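Local coordinates for protein dihydrofolate reductase (Enterococcus faecalis, PDB 4M7U) that catalyses the NADPH-dependent reduction of 7,8-dihydrofolate to tetrahydrofolate, a step that probably supports glycine, purine and DNA precursor synthesis, at residues A[67-72]-A[92-97]; A[75-78]-A[83-86]. All blocks are in the same frame, centred on the assembly; numbering follows the deposited sequence.

Contact 1 of 2, residues A[67-72]-A[92-97]. With NAP (NADP nicotinamide-adenine-dinucleotide phosphate), chain B.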
ATOM      1  N   THR A  67       2.781  13.219   0.271  1.00 17.27           N
ATOM      2  CA  THR A  67       4.115  12.981   0.802  1.00 16.53           C
ATOM      3  C   THR A  67       4.394  11.486   0.670  1.00 18.98           C
ATOM      4  O   THR A  67       3.592  10.666   1.125  1.00 17.30           O
ATOM      5  CB  THR A  67       4.213  13.383   2.293  1.00 22.78           C
ATOM      6  OG1 THR A  67       4.004  14.795   2.428  1.00 24.86           O
ATOM      7  CG2 THR A  67       5.591  13.025   2.864  1.00 19.19           C
ATOM      8  N   THR A  68       5.508  11.128   0.035  1.00  7.87           N
ATOM      9  CA  THR A  68       5.943   9.732  -0.010  1.00 12.68           C
ATOM     10  C   THR A  68       7.105   9.494   0.957  1.00 16.09           C
ATOM     11  O   THR A  68       8.056  10.289   1.003  1.00 12.81           O
ATOM     12  CB  THR A  68       6.380   9.327  -1.416  1.00 10.90           C
ATOM     13  OG1 THR A  68       5.286   9.503  -2.329  1.00 17.91           O
ATOM     14  CG2 THR A  68       6.843   7.855  -1.444  1.00 11.98           C
ATOM     15  N   ILE A  69       7.028   8.417   1.741  1.00 12.50           N
ATOM     16  CA  ILE A  69       8.179   7.976   2.544  1.00 10.20           C
ATOM     17  C   ILE A  69       8.782   6.682   1.961  1.00 13.79           C
ATOM     18  O   ILE A  69       8.059   5.708   1.728  1.00 11.64           O
ATOM     19  CB  ILE A  69       7.790   7.722   4.022  1.00 13.02           C
ATOM     20  CG1 ILE A  69       7.274   9.007   4.690  1.00 11.56           C
ATOM     21  CG2 ILE A  69       8.975   7.171   4.796  1.00  6.00           C
ATOM     22  CD1 ILE A  69       6.520   8.753   5.999  1.00 13.93           C
ATOM     23  N   VAL A  70      10.094   6.666   1.708  1.00 14.46           N
ATOM     24  CA  VAL A  70      10.762   5.426   1.281  1.00  9.34           C
ATOM     25  C   VAL A  70      11.515   4.779   2.444  1.00 18.39           C
ATOM     26  O   VAL A  70      12.273   5.448   3.160  1.00  8.49           O
ATOM     27  CB  VAL A  70      11.695   5.636   0.077  1.00  9.25           C
ATOM     28  CG1 VAL A  70      12.376   4.345  -0.284  1.00  8.07           C
ATOM     29  CG2 VAL A  70      10.889   6.138  -1.121  1.00  9.94           C
ATOM     30  N   LEU A  71      11.277   3.483   2.650  1.00  8.58           N
ATOM     31  CA  LEU A  71      11.847   2.770   3.789  1.00  9.72           C
ATOM     32  C   LEU A  71      13.080   1.993   3.320  1.00 12.08           C
ATOM     33  O   LEU A  71      13.013   1.261   2.329  1.00 15.24           O
ATOM     34  CB  LEU A  71      10.791   1.825   4.377  1.00 12.53           C
ATOM     35  CG  LEU A  71      10.947   1.184   5.756  1.00 22.02           C
ATOM     36  CD1 LEU A  71      11.301   2.221   6.798  1.00 15.19           C
ATOM     37  CD2 LEU A  71       9.640   0.486   6.127  1.00 18.91           C
ATOM     38  N   THR A  72      14.209   2.173   4.007  1.00 17.08           N
ATOM     39  CA  THR A  72      15.462   1.499   3.640  1.00 14.79           C
ATOM     40  C   THR A  72      16.402   1.476   4.830  1.00 14.71           C
ATOM     41  O   THR A  72      16.373   2.387   5.647  1.00 12.39           O
ATOM     42  CB  THR A  72      16.157   2.190   2.421  1.00 21.40           C
ATOM     43  OG1 THR A  72      17.382   1.510   2.088  1.00 15.19           O
ATOM     44  CG2 THR A  72      16.457   3.648   2.726  1.00 13.94           C
ATOM     45  N   LEU A  92       6.196   4.661  12.423  1.00 17.46           N
ATOM     46  CA  LEU A  92       5.104   4.786  13.397  1.00 17.07           C
ATOM     47  C   LEU A  92       5.106   6.134  14.134  1.00 24.06           C
ATOM     48  O   LEU A  92       4.044   6.666  14.484  1.00 22.37           O
ATOM     49  CB  LEU A  92       5.126   3.611  14.378  1.00 17.39           C
ATOM     50  CG  LEU A  92       4.816   2.264  13.718  1.00 20.26           C
ATOM     51  CD1 LEU A  92       4.874   1.119  14.724  1.00 16.04           C
ATOM     52  CD2 LEU A  92       3.453   2.321  13.045  1.00 17.70           C
ATOM     53  N   ALA A  93       6.294   6.698  14.343  1.00 15.95           N
ATOM     54  CA  ALA A  93       6.396   7.978  15.030  1.00 17.16           C
ATOM     55  C   ALA A  93       5.882   9.111  14.155  1.00 15.76           C
ATOM     56  O   ALA A  93       5.225  10.038  14.640  1.00 18.65           O
ATOM     57  CB  ALA A  93       7.833   8.239  15.464  1.00 23.89           C
ATOM     58  N   TYR A  94       6.202   9.048  12.866  1.00 16.29           N
ATOM     59  CA  TYR A  94       5.665  10.000  11.894  1.00 19.49           C
ATOM     60  C   TYR A  94       4.135   9.881  11.822  1.00 22.01           C
ATOM     61  O   TYR A  94       3.421  10.892  11.850  1.00 20.05           O
ATOM     62  CB  TYR A  94       6.268   9.740  10.509  1.00 15.40           C
ATOM     63  CG  TYR A  94       5.636  10.557   9.390  1.00 20.01           C
ATOM     64  CD1 TYR A  94       6.204  11.753   8.970  1.00 19.25           C
ATOM     65  CD2 TYR A  94       4.481  10.121   8.741  1.00 16.40           C
ATOM     66  CE1 TYR A  94       5.635  12.498   7.934  1.00 16.93           C
ATOM     67  CE2 TYR A  94       3.902  10.863   7.717  1.00 20.56           C
ATOM     68  CZ  TYR A  94       4.487  12.044   7.314  1.00 18.23           C
ATOM     69  OH  TYR A  94       3.912  12.776   6.292  1.00 15.71           O
ATOM     70  N   ALA A  95       3.645   8.644  11.711  1.00 20.48           N
ATOM     71  CA  ALA A  95       2.208   8.375  11.577  1.00 15.98           C
ATOM     72  C   ALA A  95       1.410   8.857  12.792  1.00 19.27           C
ATOM     73  O   ALA A  95       0.296   9.360  12.663  1.00 21.57           O
ATOM     74  CB  ALA A  95       1.973   6.892  11.345  1.00 12.28           C
ATOM     75  N   ASP A  96       1.986   8.697  13.974  1.00 25.11           N
ATOM     76  CA  ASP A  96       1.338   9.130  15.211  1.00 32.32           C
ATOM     77  C   ASP A  96       1.003  10.625  15.199  1.00 35.71           C
ATOM     78  O   ASP A  96      -0.066  11.042  15.640  1.00 37.85           O
ATOM     79  CB  ASP A  96       2.232   8.801  16.409  1.00 24.69           C
ATOM     80  CG  ASP A  96       1.743   9.434  17.695  1.00 38.55           C
ATOM     81  OD1 ASP A  96       0.699   8.980  18.216  1.00 35.77           O
ATOM     82  OD2 ASP A  96       2.414  10.370  18.197  1.00 31.72           O
ATOM     83  N   LYS A  97       1.914  11.425  14.666  1.00 35.12           N
ATOM     84  CA  LYS A  97       1.754  12.868  14.711  1.00 30.78           C
ATOM     85  C   LYS A  97       1.343  13.505  13.382  1.00 38.80           C
ATOM     86  O   LYS A  97       1.192  14.724  13.299  1.00 38.98           O
ATOM     87  CB  LYS A  97       3.026  13.510  15.258  1.00 39.08           C
ATOM     88  CG  LYS A  97       3.421  12.918  16.594  1.00 43.32           C
ATOM     89  CD  LYS A  97       4.219  13.902  17.426  1.00 78.28           C
ATOM     90  CE  LYS A  97       4.275  13.467  18.885  1.00 62.55           C
ATOM     91  NZ  LYS A  97       5.045  14.447  19.699  1.00 50.23           N
TER
HETATM   92  PA  NAP B 201       9.632  -3.993  -0.737  0.61 21.34           P
HETATM   93  O1A NAP B 201       8.783  -4.379   0.514  0.61 13.92           O
HETATM   94  O2A NAP B 201       8.933  -2.962  -1.603  0.61 14.61           O
HETATM   95  O5B NAP B 201      10.980  -3.349  -0.269  0.61 20.41           O
HETATM   96  C5B NAP B 201      11.853  -4.067   0.552  0.61 15.59           C
HETATM   97  C4B NAP B 201      12.928  -3.182   1.099  0.61 17.63           C
HETATM   98  O4B NAP B 201      12.448  -2.003   1.889  0.61 19.58           O
HETATM   99  C3B NAP B 201      14.123  -3.748   1.830  0.61 20.03           C
HETATM  100  O3B NAP B 201      15.038  -4.553   1.186  0.61 18.73           O
HETATM  101  C2B NAP B 201      14.620  -2.563   2.569  0.39 17.68           C
HETATM  102  O2B NAP B 201      15.469  -1.674   1.941  0.39 19.54           O
HETATM  103  C1B NAP B 201      13.285  -2.097   3.111  0.61 18.56           C
HETATM  104  N9A NAP B 201      12.655  -2.164   4.393  0.61 20.83           N
HETATM  105  C8A NAP B 201      11.557  -2.874   4.655  0.61 19.07           C
HETATM  106  N7A NAP B 201      11.351  -2.825   6.064  0.39 21.95           N
HETATM  107  C5A NAP B 201      12.390  -2.084   6.629  0.39 22.76           C
HETATM  108  C6A NAP B 201      12.668  -1.737   7.957  0.39 20.95           C
HETATM  109  N6A NAP B 201      11.788  -2.171   9.010  0.61 16.74           N
HETATM  110  N1A NAP B 201      13.750  -1.004   8.209  0.61 22.39           N
HETATM  111  C2A NAP B 201      14.581  -0.585   7.201  0.39 18.35           C
HETATM  112  N3A NAP B 201      14.307  -0.931   5.880  0.39 19.02           N
HETATM  113  C4A NAP B 201      13.215  -1.672   5.634  0.39 21.53           C
HETATM  114  O3  NAP B 201      10.025  -5.261  -1.595  0.61 20.89           O
HETATM  115  PN  NAP B 201       9.219  -6.626  -1.654  0.61 20.82           P
HETATM  116  O1N NAP B 201       9.363  -7.381  -0.295  0.61 28.82           O
HETATM  117  O2N NAP B 201       7.752  -6.424  -1.966  0.61 17.80           O
HETATM  118  O5D NAP B 201       9.868  -7.421  -2.860  0.61 26.98           O
HETATM  119  C5D NAP B 201      10.440  -6.654  -3.893  0.61 21.65           C
HETATM  120  C4D NAP B 201      11.595  -7.257  -4.671  0.61 31.70           C
HETATM  121  O4D NAP B 201      12.123  -8.586  -4.284  0.61 28.70           O
HETATM  122  C3D NAP B 201      11.618  -7.201  -6.199  0.61 20.25           C
HETATM  123  O3D NAP B 201      12.514  -6.440  -6.816  0.61 38.17           O
HETATM  124  C2D NAP B 201      11.547  -8.637  -6.638  0.61 24.92           C
HETATM  125  O2D NAP B 201      11.958  -9.022  -7.897  0.61 32.32           O
HETATM  126  C1D NAP B 201      12.003  -9.465  -5.455  0.61 31.99           C
HETATM  127  N1N NAP B 201      11.773 -10.877  -5.264  0.61 37.40           N
HETATM  128  C2N NAP B 201      12.241 -11.961  -6.112  0.61 28.53           C
HETATM  129  C3N NAP B 201      12.011 -13.420  -5.700  0.61 29.83           C
HETATM  130  C7N NAP B 201      13.023 -14.405  -6.159  0.61 27.26           C
HETATM  131  O7N NAP B 201      14.200 -14.070  -6.163  0.61 31.84           O
HETATM  132  N7N NAP B 201      12.611 -15.516  -6.954  0.61 23.51           N
HETATM  133  C4N NAP B 201      10.986 -13.773  -4.592  0.61 33.30           C
HETATM  134  C5N NAP B 201      10.308 -12.536  -3.942  0.61 30.05           C
HETATM  135  C6N NAP B 201      10.626 -11.106  -4.418  0.61 33.81           C
HETATM  136  P2B NAP B 201      17.011  -1.975   1.996  0.61 19.40           P
HETATM  137  O1X NAP B 201      17.291  -3.357   1.319  0.61 16.71           O
HETATM  138  O2X NAP B 201      17.740  -0.863   1.180  0.39 20.91           O
HETATM  139  O3X NAP B 201      17.451  -2.004   3.441  0.61 16.59           O
HETATM  140  O   HOH W   1       4.367  15.384   5.736  1.00 28.87           O
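One face of the Tyr94 ring is met by Ile69, whose terminal methyl CD1 stands 3.8 Å from the ring centroid and 14° off the ring normal. This is a CH-pi contact over the face, shifted a little toward the rim, with Ile69 CD1 closest to Tyr94 CD2 at 3.7 Å. In the ring plane, at the hydroxyl edge, a water lies 2.7 Å from Tyr94 OH; its second link, to Thr67 OG1 at 3.4 Å, is weak. Tyr94 OH is also hydrogen-bonded to Thr47 OG1, so the phenol end is tied to the strand beyond 67-71 as well as to solvent. With CG anti to the backbone N (chi1 172°), the tyrosine reaches from the helix down to the strand, and its tip passes the methyl of Thr67, Thr67 CG2 to Tyr94 OH being 3.8 Å. Ile69 extends to meet it through a nearly straight CG1-CD1 arm (chi2 164°). No direct hydrogen bond joins the segments: the contact is apolar at Ile69 and polar, through the water and Thr47, at the phenol oxygen. The other end of the strand serves the cofactor. Leu71 CG rests above the adenine, 3.6 Å from NAP C4A, and Thr72 OG1 donates a 2.6 Å hydrogen bond to NAP O2X of the 2'-phosphate while accepting another from Asn74 N, so one hydroxyl couples the phosphate to the turn after the strand. In the fold, helix 88-97 packs here on the parallel part of the dihydrofolate reductase sheet, as the helix of a beta-alpha-beta crossover from strand 83-85 to strand 101-104. Strand 67-71 lies between strands 83-85 and 47-51, and Met85 and Ile91 also pack on Ile69.

Contact 2 of 2, residues A[75-78]-A[83-86]. With NAP (NADP nicotinamide-adenine-dinucleotide phosphate), chain B.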
ATOM      1  N   PRO A  75      21.664   4.149   5.346  1.00 16.54           N
ATOM      2  CA  PRO A  75      21.655   5.477   5.986  1.00 19.80           C
ATOM      3  C   PRO A  75      21.845   6.600   4.984  1.00 17.05           C
ATOM      4  O   PRO A  75      21.495   7.749   5.265  1.00 18.43           O
ATOM      5  CB  PRO A  75      22.893   5.453   6.894  1.00 16.12           C
ATOM      6  CG  PRO A  75      23.356   4.042   6.916  1.00 23.99           C
ATOM      7  CD  PRO A  75      22.885   3.396   5.662  1.00 19.38           C
ATOM      8  N   ASP A  76      22.427   6.270   3.836  1.00 24.33           N
ATOM      9  CA  ASP A  76      22.790   7.278   2.856  1.00 21.91           C
ATOM     10  C   ASP A  76      21.840   7.331   1.665  1.00 32.21           C
ATOM     11  O   ASP A  76      22.076   8.067   0.712  1.00 30.94           O
ATOM     12  CB  ASP A  76      24.210   7.019   2.358  1.00 25.97           C
ATOM     13  CG  ASP A  76      25.222   7.078   3.473  1.00 23.55           C
ATOM     14  OD1 ASP A  76      25.032   7.912   4.383  1.00 19.65           O
ATOM     15  OD2 ASP A  76      26.194   6.287   3.449  1.00 31.63           O
ATOM     16  N   TYR A  77      20.765   6.557   1.711  1.00 24.37           N
ATOM     17  CA  TYR A  77      19.877   6.512   0.565  1.00 17.52           C
ATOM     18  C   TYR A  77      19.177   7.851   0.394  1.00 30.80           C
ATOM     19  O   TYR A  77      18.525   8.352   1.319  1.00 29.70           O
ATOM     20  CB  TYR A  77      18.841   5.408   0.733  1.00 18.50           C
ATOM     21  CG  TYR A  77      18.088   5.093  -0.534  1.00 17.84           C
ATOM     22  CD1 TYR A  77      18.596   4.182  -1.452  1.00 19.13           C
ATOM     23  CD2 TYR A  77      16.877   5.702  -0.812  1.00 16.91           C
ATOM     24  CE1 TYR A  77      17.913   3.885  -2.611  1.00 19.79           C
ATOM     25  CE2 TYR A  77      16.176   5.411  -1.973  1.00 16.58           C
ATOM     26  CZ  TYR A  77      16.697   4.508  -2.866  1.00 15.35           C
ATOM     27  OH  TYR A  77      16.010   4.212  -4.022  1.00 16.58           O
ATOM     28  N   GLN A  78      19.320   8.449  -0.781  1.00 27.58           N
ATOM     29  CA  GLN A  78      18.469   9.591  -1.099  1.00 31.82           C
ATOM     30  C   GLN A  78      17.871   9.455  -2.492  1.00 34.32           C
ATOM     31  O   GLN A  78      18.455   8.841  -3.387  1.00 21.11           O
ATOM     32  CB  GLN A  78      19.181  10.944  -0.904  1.00 34.06           C
ATOM     33  CG  GLN A  78      19.383  11.373   0.564  1.00 35.27           C
ATOM     34  CD  GLN A  78      18.080  11.432   1.366  1.00 31.16           C
ATOM     35  OE1 GLN A  78      17.012  11.710   0.819  1.00 44.12           O
ATOM     36  NE2 GLN A  78      18.168  11.150   2.669  1.00 47.87           N
ATOM     37  N   LEU A  83      10.687  11.580   1.542  1.00 16.14           N
ATOM     38  CA  LEU A  83      11.331  11.408   2.823  1.00 10.39           C
ATOM     39  C   LEU A  83      11.912   9.996   2.787  1.00 13.54           C
ATOM     40  O   LEU A  83      11.367   9.107   2.125  1.00 13.54           O
ATOM     41  CB  LEU A  83      10.308  11.526   3.959  1.00 10.15           C
ATOM     42  CG  LEU A  83       9.551  12.855   4.018  1.00 18.71           C
ATOM     43  CD1 LEU A  83       8.571  12.906   5.189  1.00  4.74           C
ATOM     44  CD2 LEU A  83      10.557  13.964   4.144  1.00 20.46           C
ATOM     45  N   VAL A  84      13.021   9.794   3.482  1.00 11.52           N
ATOM     46  CA  VAL A  84      13.623   8.478   3.587  1.00 14.00           C
ATOM     47  C   VAL A  84      13.678   8.138   5.053  1.00 10.82           C
ATOM     48  O   VAL A  84      14.121   8.952   5.852  1.00 17.84           O
ATOM     49  CB  VAL A  84      15.060   8.476   3.048  1.00 17.47           C
ATOM     50  CG1 VAL A  84      15.685   7.112   3.252  1.00 14.94           C
ATOM     51  CG2 VAL A  84      15.079   8.839   1.570  1.00 16.18           C
ATOM     52  N   MET A  85      13.206   6.956   5.429  1.00 12.89           N
ATOM     53  CA  MET A  85      13.254   6.551   6.834  1.00 12.33           C
ATOM     54  C   MET A  85      13.841   5.154   6.948  1.00 16.96           C
ATOM     55  O   MET A  85      13.970   4.446   5.934  1.00 13.78           O
ATOM     56  CB  MET A  85      11.866   6.648   7.499  1.00 14.62           C
ATOM     57  CG  MET A  85      11.347   8.073   7.648  1.00 12.97           C
ATOM     58  SD  MET A  85       9.738   8.207   8.477  1.00 15.20           S
ATOM     59  CE  MET A  85       9.331   9.926   8.075  1.00  9.37           C
ATOM     60  N   HIS A  86      14.194   4.746   8.167  1.00 12.38           N
ATOM     61  CA  HIS A  86      15.050   3.566   8.305  1.00 15.85           C
ATOM     62  C   HIS A  86      14.561   2.502   9.281  1.00 13.43           C
ATOM     63  O   HIS A  86      15.310   1.594   9.635  1.00 17.76           O
ATOM     64  CB  HIS A  86      16.469   3.993   8.685  1.00 15.89           C
ATOM     65  CG  HIS A  86      17.038   5.052   7.797  1.00 17.17           C
ATOM     66  ND1 HIS A  86      17.611   4.770   6.577  1.00 15.27           N
ATOM     67  CD2 HIS A  86      17.113   6.398   7.948  1.00 17.31           C
ATOM     68  CE1 HIS A  86      18.022   5.894   6.017  1.00 13.30           C
ATOM     69  NE2 HIS A  86      17.733   6.893   6.823  1.00 13.45           N
TER
HETATM   70  PA  NAP B 201       9.632  -3.993  -0.737  0.61 21.34           P
HETATM   71  O1A NAP B 201       8.783  -4.379   0.514  0.61 13.92           O
HETATM   72  O2A NAP B 201       8.933  -2.962  -1.603  0.61 14.61           O
HETATM   73  O5B NAP B 201      10.980  -3.349  -0.269  0.61 20.41           O
HETATM   74  C5B NAP B 201      11.853  -4.067   0.552  0.61 15.59           C
HETATM   75  C4B NAP B 201      12.928  -3.182   1.099  0.61 17.63           C
HETATM   76  O4B NAP B 201      12.448  -2.003   1.889  0.61 19.58           O
HETATM   77  C3B NAP B 201      14.123  -3.748   1.830  0.61 20.03           C
HETATM   78  O3B NAP B 201      15.038  -4.553   1.186  0.61 18.73           O
HETATM   79  C2B NAP B 201      14.620  -2.563   2.569  0.39 17.68           C
HETATM   80  O2B NAP B 201      15.469  -1.674   1.941  0.39 19.54           O
HETATM   81  C1B NAP B 201      13.285  -2.097   3.111  0.61 18.56           C
HETATM   82  N9A NAP B 201      12.655  -2.164   4.393  0.61 20.83           N
HETATM   83  C8A NAP B 201      11.557  -2.874   4.655  0.61 19.07           C
HETATM   84  N7A NAP B 201      11.351  -2.825   6.064  0.39 21.95           N
HETATM   85  C5A NAP B 201      12.390  -2.084   6.629  0.39 22.76           C
HETATM   86  C6A NAP B 201      12.668  -1.737   7.957  0.39 20.95           C
HETATM   87  N6A NAP B 201      11.788  -2.171   9.010  0.61 16.74           N
HETATM   88  N1A NAP B 201      13.750  -1.004   8.209  0.61 22.39           N
HETATM   89  C2A NAP B 201      14.581  -0.585   7.201  0.39 18.35           C
HETATM   90  N3A NAP B 201      14.307  -0.931   5.880  0.39 19.02           N
HETATM   91  C4A NAP B 201      13.215  -1.672   5.634  0.39 21.53           C
HETATM   92  O3  NAP B 201      10.025  -5.261  -1.595  0.61 20.89           O
HETATM   93  PN  NAP B 201       9.219  -6.626  -1.654  0.61 20.82           P
HETATM   94  O1N NAP B 201       9.363  -7.381  -0.295  0.61 28.82           O
HETATM   95  O2N NAP B 201       7.752  -6.424  -1.966  0.61 17.80           O
HETATM   96  O5D NAP B 201       9.868  -7.421  -2.860  0.61 26.98           O
HETATM   97  C5D NAP B 201      10.440  -6.654  -3.893  0.61 21.65           C
HETATM   98  C4D NAP B 201      11.595  -7.257  -4.671  0.61 31.70           C
HETATM   99  O4D NAP B 201      12.123  -8.586  -4.284  0.61 28.70           O
HETATM  100  C3D NAP B 201      11.618  -7.201  -6.199  0.61 20.25           C
HETATM  101  O3D NAP B 201      12.514  -6.440  -6.816  0.61 38.17           O
HETATM  102  C2D NAP B 201      11.547  -8.637  -6.638  0.61 24.92           C
HETATM  103  O2D NAP B 201      11.958  -9.022  -7.897  0.61 32.32           O
HETATM  104  C1D NAP B 201      12.003  -9.465  -5.455  0.61 31.99           C
HETATM  105  N1N NAP B 201      11.773 -10.877  -5.264  0.61 37.40           N
HETATM  106  C2N NAP B 201      12.241 -11.961  -6.112  0.61 28.53           C
HETATM  107  C3N NAP B 201      12.011 -13.420  -5.700  0.61 29.83           C
HETATM  108  C7N NAP B 201      13.023 -14.405  -6.159  0.61 27.26           C
HETATM  109  O7N NAP B 201      14.200 -14.070  -6.163  0.61 31.84           O
HETATM  110  N7N NAP B 201      12.611 -15.516  -6.954  0.61 23.51           N
HETATM  111  C4N NAP B 201      10.986 -13.773  -4.592  0.61 33.30           C
HETATM  112  C5N NAP B 201      10.308 -12.536  -3.942  0.61 30.05           C
HETATM  113  C6N NAP B 201      10.626 -11.106  -4.418  0.61 33.81           C
HETATM  114  P2B NAP B 201      17.011  -1.975   1.996  0.61 19.40           P
HETATM  115  O1X NAP B 201      17.291  -3.357   1.319  0.61 16.71           O
HETATM  116  O2X NAP B 201      17.740  -0.863   1.180  0.39 20.91           O
HETATM  117  O3X NAP B 201      17.451  -2.004   3.441  0.61 16.59           O
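The irregular segment 75-78 runs antiparallel beside the edge strand 83-85, the CA atoms of Pro75 and His86 7.3 Å apart and those of Gln78 and Val84 6.8 Å, with no hydrogen bond across. It belongs to the loop joining the parallel strands 67-71 and 83-85 in the dihydrofolate reductase fold, and it screens one side of the outermost strand of the sheet. Val84 carries the contact. Its two methyls point at the loop backbone: Val84 CG2, set beside its own backbone N, lies 3.5 Å from Tyr77 O, and Val84 CG1 approaches the same carbonyl oxygen. The Tyr77 ring presents its edge, near its plane, to Val84 CG2, a looser approach of 4.3 Å from Tyr77 CD2. The ring is turned toward helix 52-57, where Tyr77 OH is hydrogen-bonded to Glu56 OE2 and the side chain touches Arg52, a residue that binds the cofactor. Gln78 starts off alongside, but a bend at chi2 (-56°) folds its amide back over Val84, placing Gln78 OE1 3.5 Å from Val84 CG2. At the other end His86 CE1 packs 3.7 Å from Pro75 CA. The imidazole is fixed by a hydrogen bond between His86 ND1 and Thr72 O, while His86 N meets Glu90 OE1 at the start of helix 88-97. The backbone of this residue also borders the nucleotide pocket: His86 O lies 3.3 Å from NAP C2A, a carbon of the adenine.

The centres of the two contacts lie about 11 Å apart, on the same side of the chain's centre. Along the chain, strand 67-71 comes first, then the loop 75-78, strand 83-85 and helix 88-97, so contact 2 falls entirely between the two segments of contact 1. The strands are parallel neighbours at the edge of the main sheet, joined by bonds such as Val70 N to Leu83 O (2.8 Å), while Thr72 CG2 packs on Tyr77 CB (3.6 Å). Contact 1 sets the helix on the sheet; contact 2 sets the loop against its edge strand. Both reach the adenosine end of the bound NADP, far from its nicotinamide.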